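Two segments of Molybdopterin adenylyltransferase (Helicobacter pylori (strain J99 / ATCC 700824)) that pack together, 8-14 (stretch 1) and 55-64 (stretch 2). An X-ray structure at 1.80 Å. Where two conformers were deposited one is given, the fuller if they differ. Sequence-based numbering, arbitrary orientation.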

ATOM      1  N   ILE B   8      -3.906 -14.350 -23.391  1.00 31.81           N
ATOM      2  CA  ILE B   8      -2.964 -13.658 -22.523  1.00 27.32           C
ATOM      3  C   ILE B   8      -2.287 -12.505 -23.248  1.00 29.28           C
ATOM      4  O   ILE B   8      -1.677 -12.696 -24.299  1.00 29.45           O
ATOM      5  CB  ILE B   8      -1.884 -14.618 -21.994  1.00 27.99           C
ATOM      6  CG1 ILE B   8      -2.532 -15.713 -21.147  1.00 25.28           C
ATOM      7  CG2 ILE B   8      -0.854 -13.863 -21.162  1.00 27.51           C
ATOM      8  CD1 ILE B   8      -1.541 -16.674 -20.535  1.00 28.10           C
ATOM      9  N   GLY B   9      -2.415 -11.308 -22.687  1.00 30.96           N
ATOM     10  CA  GLY B   9      -1.753 -10.138 -23.235  1.00 28.04           C
ATOM     11  C   GLY B   9      -0.363  -9.973 -22.653  1.00 28.57           C
ATOM     12  O   GLY B   9      -0.154 -10.156 -21.455  1.00 26.22           O
ATOM     13  N   VAL B  10       0.600  -9.651 -23.510  1.00 26.49           N
ATOM     14  CA  VAL B  10       1.962  -9.379 -23.062  1.00 25.24           C
ATOM     15  C   VAL B  10       2.377  -8.038 -23.643  1.00 29.31           C
ATOM     16  O   VAL B  10       2.564  -7.908 -24.851  1.00 31.76           O
ATOM     17  CB  VAL B  10       2.943 -10.475 -23.494  1.00 28.26           C
ATOM     18  CG1 VAL B  10       4.338 -10.223 -22.901  1.00 28.09           C
ATOM     19  CG2 VAL B  10       2.423 -11.838 -23.073  1.00 28.38           C
ATOM     20  N   LEU B  11       2.511  -7.042 -22.778  1.00 27.80           N
ATOM     21  CA  LEU B  11       2.809  -5.689 -23.205  0.50 28.91           C
ATOM     22  C   LEU B  11       4.205  -5.254 -22.771  1.00 32.20           C
ATOM     23  O   LEU B  11       4.457  -5.083 -21.584  1.00 30.38           O
ATOM     24  CB  LEU B  11       1.764  -4.726 -22.644  0.50 26.56           C
ATOM     25  CG  LEU B  11       1.882  -3.294 -23.149  0.50 27.40           C
ATOM     26  CD1 LEU B  11       1.877  -3.331 -24.653  0.50 28.97           C
ATOM     27  CD2 LEU B  11       0.741  -2.436 -22.627  0.50 24.36           C
ATOM     28  N   SER B  12       5.106  -5.074 -23.732  1.00 27.93           N
ATOM     29  CA  SER B  12       6.437  -4.562 -23.422  1.00 31.71           C
ATOM     30  C   SER B  12       6.476  -3.057 -23.633  1.00 33.46           C
ATOM     31  O   SER B  12       6.273  -2.577 -24.745  1.00 36.82           O
ATOM     32  CB  SER B  12       7.504  -5.242 -24.282  1.00 33.46           C
ATOM     33  OG  SER B  12       8.769  -4.632 -24.074  1.00 39.24           O
ATOM     34  N   ALA B  13       6.714  -2.317 -22.554  1.00 34.95           N
ATOM     35  CA  ALA B  13       6.840  -0.868 -22.627  1.00 37.01           C
ATOM     36  C   ALA B  13       8.300  -0.519 -22.823  1.00 38.91           C
ATOM     37  O   ALA B  13       9.132  -0.817 -21.965  1.00 41.40           O
ATOM     38  CB  ALA B  13       6.297  -0.208 -21.372  1.00 38.50           C
ATOM     39  N   SER B  14       8.612   0.109 -23.950  1.00 40.95           N
ATOM     40  CA  SER B  14      10.005   0.357 -24.310  1.00 46.82           C
ATOM     41  C   SER B  14      10.137   1.423 -25.388  1.00 48.97           C
ATOM     42  O   SER B  14       9.377   1.434 -26.353  1.00 53.49           O
ATOM     43  CB  SER B  14      10.659  -0.942 -24.783  1.00 52.14           C
ATOM     44  OG  SER B  14      11.960  -0.709 -25.300  1.00 59.61           O
ATOM     45  N   LEU B  55      -0.591   5.663 -25.191  1.00 33.35           N
ATOM     46  CA  LEU B  55      -0.351   4.490 -26.022  1.00 31.61           C
ATOM     47  C   LEU B  55      -0.419   3.208 -25.203  1.00 30.28           C
ATOM     48  O   LEU B  55      -0.964   2.198 -25.649  1.00 30.54           O
ATOM     49  CB  LEU B  55       1.006   4.594 -26.723  1.00 34.29           C
ATOM     50  CG  LEU B  55       1.051   5.499 -27.952  1.00 37.96           C
ATOM     51  CD1 LEU B  55       2.432   5.466 -28.592  1.00 40.38           C
ATOM     52  CD2 LEU B  55      -0.023   5.085 -28.945  1.00 37.28           C
ATOM     53  N   ILE B  56       0.133   3.240 -23.998  1.00 28.26           N
ATOM     54  CA  ILE B  56       0.061   2.069 -23.133  1.00 24.88           C
ATOM     55  C   ILE B  56      -1.381   1.804 -22.693  1.00 24.41           C
ATOM     56  O   ILE B  56      -1.828   0.658 -22.666  1.00 26.81           O
ATOM     57  CB  ILE B  56       0.969   2.231 -21.911  1.00 24.72           C
ATOM     58  CG1 ILE B  56       2.422   2.360 -22.375  1.00 30.12           C
ATOM     59  CG2 ILE B  56       0.798   1.052 -20.952  1.00 25.43           C
ATOM     60  CD1 ILE B  56       3.443   2.100 -21.293  1.00 38.10           C
ATOM     61  N   GLU B  57      -2.117   2.865 -22.375  1.00 27.55           N
ATOM     62  CA  GLU B  57      -3.525   2.710 -22.009  1.00 27.29           C
ATOM     63  C   GLU B  57      -4.302   2.070 -23.150  1.00 27.08           C
ATOM     64  O   GLU B  57      -5.045   1.115 -22.949  1.00 29.34           O
ATOM     65  CB  GLU B  57      -4.153   4.056 -21.652  1.00 32.41           C
ATOM     66  CG  GLU B  57      -3.590   4.696 -20.396  1.00 32.76           C
ATOM     67  CD  GLU B  57      -4.261   6.011 -20.067  1.00 40.83           C
ATOM     68  OE1 GLU B  57      -5.345   6.285 -20.629  1.00 40.73           O
ATOM     69  OE2 GLU B  57      -3.706   6.767 -19.241  1.00 43.88           O
ATOM     70  N   LYS B  58      -4.129   2.611 -24.353  1.00 29.56           N
ATOM     71  CA  LYS B  58      -4.817   2.087 -25.525  1.00 30.60           C
ATOM     72  C   LYS B  58      -4.502   0.621 -25.777  1.00 29.96           C
ATOM     73  O   LYS B  58      -5.381  -0.151 -26.141  1.00 32.31           O
ATOM     74  CB  LYS B  58      -4.456   2.914 -26.757  1.00 32.73           C
ATOM     75  CG  LYS B  58      -5.154   4.258 -26.818  1.00 41.65           C
ATOM     76  CD  LYS B  58      -4.754   5.018 -28.069  1.00 47.44           C
ATOM     77  CE  LYS B  58      -5.565   6.293 -28.229  1.00 53.91           C
ATOM     78  NZ  LYS B  58      -5.112   7.080 -29.407  1.00 61.45           N
ATOM     79  N   SER B  59      -3.244   0.240 -25.590  1.00 33.52           N
ATOM     80  CA  SER B  59      -2.819  -1.144 -25.788  0.50 31.27           C
ATOM     81  C   SER B  59      -3.456  -2.070 -24.760  1.00 29.40           C
ATOM     82  O   SER B  59      -3.978  -3.129 -25.102  1.00 28.88           O
ATOM     83  CB  SER B  59      -1.296  -1.258 -25.714  0.50 30.91           C
ATOM     84  OG  SER B  59      -0.876  -2.596 -25.925  0.50 28.24           O
ATOM     85  N   LEU B  60      -3.399  -1.668 -23.493  1.00 25.00           N
ATOM     86  CA  LEU B  60      -4.029  -2.438 -22.426  1.00 24.41           C
ATOM     87  C   LEU B  60      -5.522  -2.606 -22.701  1.00 26.43           C
ATOM     88  O   LEU B  60      -6.077  -3.694 -22.560  1.00 26.25           O
ATOM     89  CB  LEU B  60      -3.824  -1.760 -21.070  1.00 22.91           C
ATOM     90  CG  LEU B  60      -2.417  -1.795 -20.475  1.00 23.08           C
ATOM     91  CD1 LEU B  60      -2.352  -0.921 -19.235  1.00 22.48           C
ATOM     92  CD2 LEU B  60      -2.022  -3.227 -20.148  1.00 22.58           C
ATOM     93  N   ILE B  61      -6.166  -1.517 -23.104  1.00 29.53           N
ATOM     94  CA  ILE B  61      -7.597  -1.551 -23.355  1.00 29.21           C
ATOM     95  C   ILE B  61      -7.912  -2.502 -24.510  1.00 29.20           C
ATOM     96  O   ILE B  61      -8.876  -3.265 -24.447  1.00 29.40           O
ATOM     97  CB  ILE B  61      -8.142  -0.135 -23.631  1.00 31.63           C
ATOM     98  CG1 ILE B  61      -8.126   0.679 -22.334  1.00 30.71           C
ATOM     99  CG2 ILE B  61      -9.553  -0.194 -24.210  1.00 34.17           C
ATOM    100  CD1 ILE B  61      -8.466   2.137 -22.506  1.00 32.38           C
ATOM    101  N   LYS B  62      -7.073  -2.490 -25.539  1.00 29.70           N
ATOM    102  CA  LYS B  62      -7.284  -3.355 -26.698  1.00 31.88           C
ATOM    103  C   LYS B  62      -7.128  -4.823 -26.302  1.00 28.80           C
ATOM    104  O   LYS B  62      -7.912  -5.674 -26.722  1.00 33.28           O
ATOM    105  CB  LYS B  62      -6.313  -2.988 -27.829  1.00 34.33           C
ATOM    106  CG  LYS B  62      -6.404  -3.880 -29.063  1.00 42.72           C
ATOM    107  CD  LYS B  62      -5.622  -3.291 -30.234  1.00 51.59           C
ATOM    108  CE  LYS B  62      -4.182  -2.981 -29.848  1.00 53.34           C
ATOM    109  NZ  LYS B  62      -3.387  -2.433 -30.986  1.00 59.05           N
ATOM    110  N   MET B  63      -6.125  -5.120 -25.481  1.00 29.29           N
ATOM    111  CA  MET B  63      -5.891  -6.502 -25.065  1.00 29.76           C
ATOM    112  C   MET B  63      -7.054  -7.037 -24.230  1.00 30.68           C
ATOM    113  O   MET B  63      -7.503  -8.169 -24.431  1.00 29.61           O
ATOM    114  CB  MET B  63      -4.577  -6.618 -24.290  1.00 30.57           C
ATOM    115  CG  MET B  63      -3.328  -6.434 -25.157  1.00 33.15           C
ATOM    116  SD  MET B  63      -1.802  -6.435 -24.174  1.00 31.47           S
ATOM    117  CE  MET B  63      -0.556  -6.279 -25.453  1.00 26.92           C
ATOM    118  N   CYS B  64      -7.554  -6.214 -23.308  1.00 26.42           N
ATOM    119  CA  CYS B  64      -8.698  -6.604 -22.484  1.00 27.96           C
ATOM    120  C   CYS B  64      -9.998  -6.661 -23.283  1.00 31.27           C
ATOM    121  O   CYS B  64     -10.712  -7.672 -23.257  1.00 32.09           O
ATOM    122  CB  CYS B  64      -8.874  -5.635 -21.312  1.00 25.91           C
ATOM    123  SG  CYS B  64      -7.513  -5.616 -20.149  1.00 26.75           S
TER

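A strand packed against a helix must fit the side chains on one side of the strand to a ridged cylinder, and this pair from a molybdopterin adenylyltransferase shows how large and small residues fit together. Strand 8-13 and helix 55-64 run almost antiparallel, at 167°, with their axes 8.9 Å apart at closest approach. Alternation along the strand turns Ile8, Val10 and Ser12 away, leaving Gly9 and Leu11, with Ala13 sideways on, to meet the helix; Val10 adds its backbone.

Leu11 is the bump. It points toward the helix and enters a hollow lined by Ile56, Ser59, Leu60 and Met63, residues that recur every three or four positions and so share one helical face. Leu11 CD2 lies 3.9 Å from Ile56 CG2 and 3.8 Å from Leu60 CD2; Leu11 CD1 sits 3.9 Å from Met63 CE. Both methyls lie against Ser59, Leu11 CD1 the nearer at a tight 3.1 Å from Ser59 OG, a hydroxyl hydrogen-bonded elsewhere in the structure.

At Gly9 the relation reverses. Met63 extends over the bare backbone, Met63 SD 3.8 Å from Gly9 CA and Met63 CE 3.6 Å from Val10 O. An ideal CB on Gly9 would lie 2.8 Å from Met63 SD, a clash, and the backbones approach to 5.8 Å between Gly9 CA and Met63 CA. At the other end, small Ala13 receives Ile56, Ala13 CB to Ile56 CD1 at 3.7 Å. No hydrogen bond crosses the contact.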